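Local coordinates for putative acetyltransferase Ta0821 (Thermoplasma acidophilum DSM 1728, PDB 3C26), which is a putative GNAT-family acetyltransferase that probably transfers an acyl group from a coenzyme A thioester to a substrate not yet identified, at residues K20-N25 against G69-T74; N25-G30 against N128-R133; S84-G89 against D178-C183. All coordinates share one frame; numbering follows the deposited sequence.

How the interactions relate
From the N terminus, the loop between helices 16-19 and 31-40 takes part twice. Its first half packs on strand 70-79 in interaction 1, which closes a loop of 43 residues. The second half, sharing Asn25, reaches the start of helix 129-138 in interaction 2, bridging 97 residues. These two contacts cross along the chain. Interaction 3 opens after interaction 1 has closed, and it crosses interaction 2: it brings the hairpin of strands 174-177 and 180-183 against strand 85-92. Interactions 1 and 3 meet through neighbouring strands of the sheet, where Thr74 OG1 and Gly89 O lie 3.0 Å apart, probably hydrogen-bonded; interactions 2 and 3 do not touch.

Interaction 1: residues K20-N25 against G69-T74; sequences KTFTSN and GRPVAT
Over one face of the Phe22 ring sits the carbonyl oxygen of Val72, 3.9 Å above the plane and displaced toward the rim, while Pro71 O comes up at the edge, near the plane, 3.2 Å from Phe22 CZ. The ring belongs to the loop after helix 16-19 and lies against strand 70-79 of the GNAT-fold sheet, just where that strand carries a classic beta bulge: Val72 and Ala73 both bond to the backbone of Leu65, and both direct their side chains away from Phe22. What the ring meets there is therefore largely main chain, with Phe22 CE2 3.4 Å from Ala73 N. Carbon atoms of two side chains flank the bulge, Pro71 CB at 4.0 Å from Phe22 CZ and the Thr74 methyl near CD2. The first torsion of Phe22 (chi1 -69°) sets CG opposite the carbonyl carbon and carries the ring across to the strand. No hydrogen bond joins the two segments, and the interface is buried. Cutting Phe22 back to an alanine would probably open a gap beside the bulged backbone and leave the Thr74 methyl without its aromatic neighbour. Thr74 divides its branches between two jobs: OG1 bonds to Gly89 O on strand 85-92, and CG2 stands 3.5 Å from Phe22 CD2.

Interaction 2: residues N25-G30 against N128-R133; sequences NTWKVG and NEPSLR. With EDO (1,2-ethanediol), chain I.
Trp27 gives its indole N-H to Asn128, NE1 to OD1 at 2.9 Å, in a bond that is moderately bent (148° at the hydrogen). The oxygen lies at the ring edge, in the indole plane; seen from the amide, the donor is tilted 35° from the carbonyl plane. Asn128 OD1 has a second, weak donor in Ser131 N at 3.5 Å, which is the capping bond of helix 129-138. With CG opposite its backbone N (chi1 -168°), the Asn128 side chain can serve both the helix end and the indole, and the first backbone N-H groups of the helix would tend to favour a carbonyl oxygen in this place.

Apolar contact comes from Pro130, whose ring crosses Trp27 at about a right angle. Its CG sits over one face, 3.8 Å from the centroid of the five-membered ring, a CH-pi contact, and Pro130 CD reaches the benzo side, 3.7 Å from Trp27 CZ2.

Water extends the polar link. Asn128 ND2 donates to a water 3.0 Å away, which also bonds to Thr26 OG1; that hydroxyl holds a second water at 2.7 Å.

The dimer interface adjoins all this. Tyr32 and Leu35 of the second subunit pack on Trp27, and Glu129 OE1 forms a salt bridge with Lys38 of that subunit. A 1,2-ethanediol, probably from the crystallisation liquor, bonds weakly through O1 to Glu129 OE2 at 3.1 Å.

Taken as a motif, this is an Asn N-cap at the start of the helix that follows strand 119-125 in the GNAT fold, with the loop leading to helix 31-40 tied to the cap by its tryptophan.

Interaction 3: residues S84-G89 against D178-C183; sequences SVMLGG and DWKYMC
Two torsions lay the selenomethionine Met86 along the backbone of residues 179-181: CG is set opposite the backbone N (chi1 -168°), and the chain then bends at chi2 (76°), which brings SE and CE up to the start of strand 180-183. The methyl CE ends 3.4 Å from Trp179 O. Selenium stands close to the plane of the Lys180-Tyr181 peptide, in front of the Tyr181 N-H, 3.6 Å from Tyr181 N and 4.0 Å from Lys180 CA. Tyr181 N is buried with no hydrogen-bond partner in the model; its N-H is directed at the polarisable selenium, which may partly make up for the missing acceptor. Side chain meets side chain where Met86 CG comes to 4.2 Å from Lys180 CG.

In fold terms, a small antiparallel hairpin, strands 174-177 and 180-183 joined by a two-residue turn of type I' at Asp178 and Trp179 and held by the Cys174-Cys183 disulfide, packs on strand 85-92. In GNAT enzymes the strand in this position is one arm of the splay where acetyl-coenzyme A binds. The two strands share no hydrogen bond; Met86 makes its backbone bond with Glu78 on strand 70-79, within the sheet.

The polar ends lead away from the selenomethionine. Lys180 NZ bonds to Tyr194 OH and makes salt bridges with Glu78 and, at 3.5 Å, with Asp178 OD2, while Tyr181 OH accepts from Arg244. A bound 1,2-ethanediol, probably from the crystallisation liquor, lies about 3 Å from the Met86 side chain, and Trp179 stacks on Tyr48.

Interaction 1: residues K20-N25 against G69-T74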
loop_
_atom_site.group_PDB
_atom_site.type_symbol
_atom_site.label_atom_id
_atom_site.label_comp_id
_atom_site.label_asym_id
_atom_site.label_seq_id
_atom_site.Cartn_x
_atom_site.Cartn_y
_atom_site.Cartn_z
ATOM N N LYS A 20 -9.263 18.459 17.897
ATOM C CA LYS A 20 -9.985 18.059 16.679
ATOM C C LYS A 20 -9.244 18.403 15.419
ATOM O O LYS A 20 -9.527 17.820 14.389
ATOM C CB LYS A 20 -11.372 18.711 16.565
ATOM C CG LYS A 20 -12.517 18.059 17.312
ATOM C CD LYS A 20 -13.502 19.193 17.600
ATOM C CE LYS A 20 -14.829 18.798 18.134
ATOM N NZ LYS A 20 -15.638 20.107 18.439
ATOM N N THR A 21 -8.304 19.339 15.506
ATOM C CA THR A 21 -7.458 19.742 14.350
ATOM C C THR A 21 -6.138 18.956 14.212
ATOM O O THR A 21 -5.381 19.093 13.242
ATOM C CB THR A 21 -7.096 21.207 14.419
ATOM O OG1 THR A 21 -6.213 21.419 15.532
ATOM C CG2 THR A 21 -8.395 22.085 14.515
ATOM N N PHE A 22 -5.882 18.105 15.183
ATOM C CA PHE A 22 -4.664 17.269 15.190
ATOM C C PHE A 22 -4.803 16.102 14.170
ATOM O O PHE A 22 -5.917 15.619 13.897
ATOM C CB PHE A 22 -4.437 16.658 16.591
ATOM C CG PHE A 22 -4.043 17.645 17.699
ATOM C CD1 PHE A 22 -4.070 18.998 17.518
ATOM C CD2 PHE A 22 -3.705 17.170 18.962
ATOM C CE1 PHE A 22 -3.778 19.870 18.579
ATOM C CE2 PHE A 22 -3.367 18.016 19.967
ATOM C CZ PHE A 22 -3.423 19.378 19.790
ATOM N N THR A 23 -3.673 15.661 13.609
ATOM C CA THR A 23 -3.648 14.474 12.729
ATOM C C THR A 23 -2.589 13.454 13.144
ATOM O O THR A 23 -1.605 13.765 13.795
ATOM C CB THR A 23 -3.364 14.816 11.234
ATOM O OG1 THR A 23 -2.054 15.374 11.091
ATOM C CG2 THR A 23 -4.396 15.848 10.668
ATOM N N SER A 24 -2.846 12.215 12.744
ATOM C CA SER A 24 -1.899 11.106 12.915
ATOM C C SER A 24 -0.674 11.238 12.011
ATOM O O SER A 24 0.315 10.526 12.189
ATOM C CB SER A 24 -2.567 9.776 12.593
ATOM O OG SER A 24 -2.954 9.730 11.246
ATOM N N ASN A 25 -0.751 12.139 11.049
ATOM C CA ASN A 25 0.328 12.400 10.065
ATOM C C ASN A 25 1.423 13.185 10.753
ATOM O O ASN A 25 1.355 14.384 10.938
ATOM C CB ASN A 25 -0.240 13.148 8.837
ATOM C CG ASN A 25 0.737 13.254 7.650
ATOM O OD1 ASN A 25 1.938 13.162 7.794
ATOM N ND2 ASN A 25 0.183 13.471 6.466
ATOM N N GLY A 69 0.241 26.090 27.917
ATOM C CA GLY A 69 -1.128 25.683 28.238
ATOM C C GLY A 69 -1.898 25.186 27.046
ATOM O O GLY A 69 -3.014 24.688 27.188
ATOM N N ARG A 70 -1.309 25.348 25.863
ATOM C CA ARG A 70 -1.981 24.937 24.614
ATOM C C ARG A 70 -1.639 23.514 24.246
ATOM O O ARG A 70 -0.482 23.177 24.196
ATOM C CB ARG A 70 -1.620 25.843 23.420
ATOM C CG ARG A 70 -2.252 27.242 23.412
ATOM C CD ARG A 70 -1.687 28.091 22.248
ATOM N NE ARG A 70 -0.291 28.482 22.480
ATOM C CZ ARG A 70 0.763 27.866 21.963
ATOM N NH1 ARG A 70 0.615 26.816 21.147
ATOM N NH2 ARG A 70 1.972 28.304 22.279
ATOM N N PRO A 71 -2.647 22.674 23.999
ATOM C CA PRO A 71 -2.303 21.304 23.608
ATOM C C PRO A 71 -1.679 21.222 22.214
ATOM O O PRO A 71 -2.173 21.877 21.294
ATOM C CB PRO A 71 -3.637 20.579 23.649
ATOM C CG PRO A 71 -4.665 21.634 23.463
ATOM C CD PRO A 71 -4.102 22.877 24.096
ATOM N N VAL A 72 -0.586 20.447 22.074
ATOM C CA VAL A 72 0.069 20.302 20.754
ATOM C C VAL A 72 0.138 18.831 20.239
ATOM O O VAL A 72 0.397 18.560 19.061
ATOM C CB VAL A 72 1.488 21.013 20.705
ATOM C CG1 VAL A 72 1.370 22.540 21.027
ATOM C CG2 VAL A 72 2.499 20.309 21.627
ATOM N N ALA A 73 -0.135 17.900 21.140
ATOM C CA ALA A 73 -0.107 16.449 20.826
ATOM C C ALA A 73 -1.014 15.689 21.782
ATOM O O ALA A 73 -1.262 16.115 22.948
ATOM C CB ALA A 73 1.300 15.886 20.920
ATOM N N THR A 74 -1.521 14.568 21.288
ATOM C CA THR A 74 -2.341 13.689 22.123
ATOM C C THR A 74 -1.792 12.293 22.136
ATOM O O THR A 74 -1.092 11.852 21.208
ATOM C CB THR A 74 -3.814 13.587 21.594
ATOM O OG1 THR A 74 -3.829 13.018 20.259
ATOM C CG2 THR A 74 -4.503 14.945 21.573
#

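Interaction 2: residues N25-G30 against N128-R133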
loop_
_atom_site.group_PDB
_atom_site.type_symbol
_atom_site.label_atom_id
_atom_site.label_comp_id
_atom_site.label_asym_id
_atom_site.label_seq_id
_atom_site.Cartn_x
_atom_site.Cartn_y
_atom_site.Cartn_z
ATOM N N ASN A 25 -0.751 12.139 11.049
ATOM C CA ASN A 25 0.328 12.400 10.065
ATOM C C ASN A 25 1.423 13.185 10.753
ATOM O O ASN A 25 1.355 14.384 10.938
ATOM C CB ASN A 25 -0.240 13.148 8.837
ATOM C CG ASN A 25 0.737 13.254 7.650
ATOM O OD1 ASN A 25 1.938 13.162 7.794
ATOM N ND2 ASN A 25 0.183 13.471 6.466
ATOM N N THR A 26 2.458 12.461 11.139
ATOM C CA THR A 26 3.562 13.030 11.896
ATOM C C THR A 26 4.834 13.133 11.050
ATOM O O THR A 26 5.906 13.477 11.539
ATOM C CB THR A 26 3.926 12.139 13.072
ATOM O OG1 THR A 26 4.297 10.867 12.551
ATOM C CG2 THR A 26 2.750 12.005 14.055
ATOM N N TRP A 27 4.670 12.853 9.776
ATOM C CA TRP A 27 5.785 12.829 8.827
ATOM C C TRP A 27 6.263 14.226 8.397
ATOM O O TRP A 27 5.540 15.220 8.497
ATOM C CB TRP A 27 5.398 11.999 7.586
ATOM C CG TRP A 27 5.199 10.528 7.839
ATOM C CD1 TRP A 27 5.021 9.909 9.048
ATOM C CD2 TRP A 27 5.044 9.507 6.839
ATOM N NE1 TRP A 27 4.830 8.538 8.865
ATOM C CE2 TRP A 27 4.814 8.282 7.516
ATOM C CE3 TRP A 27 5.086 9.507 5.438
ATOM C CZ2 TRP A 27 4.659 7.082 6.842
ATOM C CZ3 TRP A 27 4.930 8.278 4.767
ATOM C CH2 TRP A 27 4.715 7.109 5.468
ATOM N N LYS A 28 7.523 14.243 7.944
ATOM C CA LYS A 28 8.201 15.436 7.372
ATOM C C LYS A 28 7.345 16.069 6.301
ATOM O O LYS A 28 6.919 15.404 5.351
ATOM C CB LYS A 28 9.567 15.062 6.735
ATOM N N VAL A 29 7.118 17.371 6.445
ATOM C CA VAL A 29 6.259 18.119 5.511
ATOM C C VAL A 29 6.903 18.118 4.120
ATOM O O VAL A 29 8.089 18.308 3.994
ATOM C CB VAL A 29 5.934 19.580 6.019
ATOM C CG1 VAL A 29 5.218 20.392 4.931
ATOM C CG2 VAL A 29 5.077 19.540 7.317
ATOM N N GLY A 30 6.086 17.890 3.091
ATOM C CA GLY A 30 6.560 17.752 1.692
ATOM C C GLY A 30 5.929 16.551 0.997
ATOM O O GLY A 30 4.740 16.265 1.174
ATOM N N ASN A 128 3.955 2.337 8.062
ATOM C CA ASN A 128 4.266 3.549 8.831
ATOM C C ASN A 128 5.647 3.440 9.442
ATOM O O ASN A 128 5.825 3.267 10.633
ATOM C CB ASN A 128 3.198 3.866 9.869
ATOM C CG ASN A 128 3.370 5.239 10.446
ATOM O OD1 ASN A 128 4.331 5.923 10.112
ATOM N ND2 ASN A 128 2.411 5.687 11.280
ATOM N N GLU A 129 6.619 3.561 8.554
ATOM C CA GLU A 129 7.989 3.307 8.881
ATOM C C GLU A 129 8.521 4.191 10.011
ATOM O O GLU A 129 9.222 3.692 10.870
ATOM C CB GLU A 129 8.882 3.418 7.653
ATOM C CG GLU A 129 10.241 2.819 7.855
ATOM C CD GLU A 129 10.243 1.274 7.972
ATOM O OE1 GLU A 129 9.270 0.607 7.614
ATOM O OE2 GLU A 129 11.268 0.734 8.429
ATOM N N PRO A 130 8.241 5.520 9.982
ATOM C CA PRO A 130 8.715 6.379 11.078
ATOM C C PRO A 130 8.136 5.952 12.438
ATOM O O PRO A 130 8.823 5.942 13.443
ATOM C CB PRO A 130 8.188 7.753 10.660
ATOM C CG PRO A 130 8.216 7.693 9.169
ATOM C CD PRO A 130 7.704 6.323 8.862
ATOM N N SER A 131 6.871 5.598 12.462
ATOM C CA SER A 131 6.262 5.146 13.712
ATOM C C SER A 131 6.802 3.787 14.139
ATOM O O SER A 131 7.019 3.560 15.307
ATOM C CB SER A 131 4.749 5.107 13.606
ATOM O OG SER A 131 4.262 6.412 13.326
ATOM N N LEU A 132 7.046 2.902 13.176
ATOM C CA LEU A 132 7.601 1.552 13.471
ATOM C C LEU A 132 9.019 1.713 14.045
ATOM O O LEU A 132 9.430 1.032 14.971
ATOM C CB LEU A 132 7.628 0.685 12.210
ATOM C CG LEU A 132 6.287 0.174 11.610
ATOM C CD1 LEU A 132 6.488 -0.430 10.228
ATOM C CD2 LEU A 132 5.635 -0.835 12.523
ATOM N N ARG A 133 9.768 2.623 13.458
ATOM C CA ARG A 133 11.121 2.944 13.952
ATOM C C ARG A 133 11.081 3.536 15.364
ATOM O O ARG A 133 11.913 3.239 16.216
ATOM C CB ARG A 133 11.840 3.916 13.004
ATOM C CG ARG A 133 12.138 3.309 11.619
ATOM C CD ARG A 133 13.002 2.046 11.711
ATOM N NE ARG A 133 14.346 2.345 12.206
ATOM C CZ ARG A 133 15.353 2.874 11.495
ATOM N NH1 ARG A 133 15.199 3.204 10.211
ATOM N NH2 ARG A 133 16.533 3.080 12.093
HETATM C C1 EDO I . 10.240 -2.049 11.640
HETATM O O1 EDO I . 10.583 -0.815 10.986
HETATM C C2 EDO I . 11.445 -2.634 12.352
HETATM O O2 EDO I . 11.879 -1.692 13.325
HETATM O O HOH W 1 2.074 8.530 12.280
HETATM O O HOH W 2 6.185 9.140 13.552
#

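Interaction 3: residues S84-G89 against D178-C183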
loop_
_atom_site.group_PDB
_atom_site.type_symbol
_atom_site.label_atom_id
_atom_site.label_comp_id
_atom_site.label_asym_id
_atom_site.label_seq_id
_atom_site.Cartn_x
_atom_site.Cartn_y
_atom_site.Cartn_z
ATOM N N SER A 84 -2.693 -4.984 31.054
ATOM C CA SER A 84 -1.823 -4.207 30.144
ATOM C C SER A 84 -2.507 -2.883 29.854
ATOM O O SER A 84 -3.659 -2.667 30.243
ATOM C CB SER A 84 -1.566 -4.918 28.827
ATOM O OG SER A 84 -2.771 -5.177 28.165
ATOM N N VAL A 85 -1.775 -1.994 29.193
ATOM C CA VAL A 85 -2.320 -0.694 28.777
ATOM C C VAL A 85 -2.122 -0.559 27.280
ATOM O O VAL A 85 -1.013 -0.652 26.776
ATOM C CB VAL A 85 -1.659 0.518 29.541
ATOM C CG1 VAL A 85 -2.140 1.858 28.989
ATOM C CG2 VAL A 85 -1.910 0.389 31.037
HETATM N N MSE A 86 -3.216 -0.287 26.589
HETATM C CA MSE A 86 -3.185 -0.044 25.154
HETATM C C MSE A 86 -3.021 1.424 24.940
HETATM O O MSE A 86 -3.687 2.245 25.550
HETATM C CB MSE A 86 -4.495 -0.447 24.474
HETATM C CG MSE A 86 -4.414 -0.481 23.008
HETATM SE SE MSE A 86 -3.486 -2.020 22.340
HETATM C CE MSE A 86 -3.692 -1.826 20.442
ATOM N N LEU A 87 -2.146 1.726 24.016
ATOM C CA LEU A 87 -1.874 3.100 23.648
ATOM C C LEU A 87 -2.212 3.280 22.204
ATOM O O LEU A 87 -2.017 2.372 21.364
ATOM C CB LEU A 87 -0.409 3.417 23.817
ATOM C CG LEU A 87 0.185 3.197 25.211
ATOM C CD1 LEU A 87 1.669 3.367 25.099
ATOM C CD2 LEU A 87 -0.457 4.147 26.294
ATOM N N GLY A 88 -2.740 4.465 21.940
ATOM C CA GLY A 88 -2.955 4.917 20.593
ATOM C C GLY A 88 -3.492 6.314 20.482
ATOM O O GLY A 88 -3.390 7.116 21.401
ATOM N N GLY A 89 -4.023 6.621 19.326
ATOM C CA GLY A 89 -4.564 7.936 19.114
ATOM C C GLY A 89 -3.473 8.995 19.190
ATOM O O GLY A 89 -3.708 10.103 19.632
ATOM N N ASP A 178 -12.307 -4.117 19.831
ATOM C CA ASP A 178 -12.484 -2.649 19.874
ATOM C C ASP A 178 -11.141 -1.928 19.889
ATOM O O ASP A 178 -10.864 -1.093 20.749
ATOM C CB ASP A 178 -13.301 -2.239 21.093
ATOM C CG ASP A 178 -13.619 -0.730 21.133
ATOM O OD1 ASP A 178 -13.744 -0.111 20.089
ATOM O OD2 ASP A 178 -13.780 -0.174 22.234
ATOM N N TRP A 179 -10.289 -2.315 18.945
ATOM C CA TRP A 179 -8.961 -1.696 18.689
ATOM C C TRP A 179 -7.932 -1.794 19.809
ATOM O O TRP A 179 -6.952 -1.040 19.862
ATOM C CB TRP A 179 -9.093 -0.232 18.238
ATOM C CG TRP A 179 -9.788 -0.085 16.942
ATOM C CD1 TRP A 179 -11.152 0.006 16.758
ATOM C CD2 TRP A 179 -9.209 -0.055 15.624
ATOM N NE1 TRP A 179 -11.428 0.081 15.434
ATOM C CE2 TRP A 179 -10.269 0.082 14.712
ATOM C CE3 TRP A 179 -7.905 -0.145 15.132
ATOM C CZ2 TRP A 179 -10.076 0.140 13.330
ATOM C CZ3 TRP A 179 -7.717 -0.069 13.751
ATOM C CH2 TRP A 179 -8.801 0.055 12.877
ATOM N N LYS A 180 -8.195 -2.739 20.687
ATOM C CA LYS A 180 -7.349 -3.072 21.807
ATOM C C LYS A 180 -6.948 -4.546 21.665
ATOM O O LYS A 180 -7.779 -5.404 21.445
ATOM C CB LYS A 180 -8.110 -2.814 23.121
ATOM C CG LYS A 180 -8.494 -1.363 23.361
ATOM C CD LYS A 180 -9.501 -1.180 24.512
ATOM C CE LYS A 180 -10.919 -1.318 24.025
ATOM N NZ LYS A 180 -12.019 -1.259 25.103
ATOM N N TYR A 181 -5.648 -4.814 21.757
ATOM C CA TYR A 181 -5.146 -6.183 21.749
ATOM C C TYR A 181 -5.001 -6.648 23.209
ATOM O O TYR A 181 -4.139 -6.190 23.960
ATOM C CB TYR A 181 -3.814 -6.299 20.969
ATOM C CG TYR A 181 -3.465 -7.722 20.577
ATOM C CD1 TYR A 181 -4.143 -8.364 19.521
ATOM C CD2 TYR A 181 -2.458 -8.422 21.225
ATOM C CE1 TYR A 181 -3.825 -9.632 19.132
ATOM C CE2 TYR A 181 -2.170 -9.709 20.854
ATOM C CZ TYR A 181 -2.856 -10.317 19.824
ATOM O OH TYR A 181 -2.524 -11.608 19.472
HETATM N N MSE A 182 -5.838 -7.597 23.575
HETATM C CA MSE A 182 -5.954 -8.040 24.953
HETATM C C MSE A 182 -5.989 -9.550 25.067
HETATM O O MSE A 182 -6.452 -10.244 24.176
HETATM C CB MSE A 182 -7.260 -7.470 25.554
HETATM C CG MSE A 182 -8.525 -7.974 24.888
HETATM SE SE MSE A 182 -10.243 -7.252 25.606
HETATM C CE MSE A 182 -10.210 -5.480 24.845
ATOM N N CYS A 183 -5.531 -10.034 26.199
ATOM C CA CYS A 183 -5.509 -11.454 26.463
ATOM C C CYS A 183 -6.356 -11.797 27.673
ATOM O O CYS A 183 -6.598 -10.981 28.570
ATOM C CB CYS A 183 -4.085 -11.975 26.653
ATOM S SG CYS A 183 -2.891 -11.321 25.433
#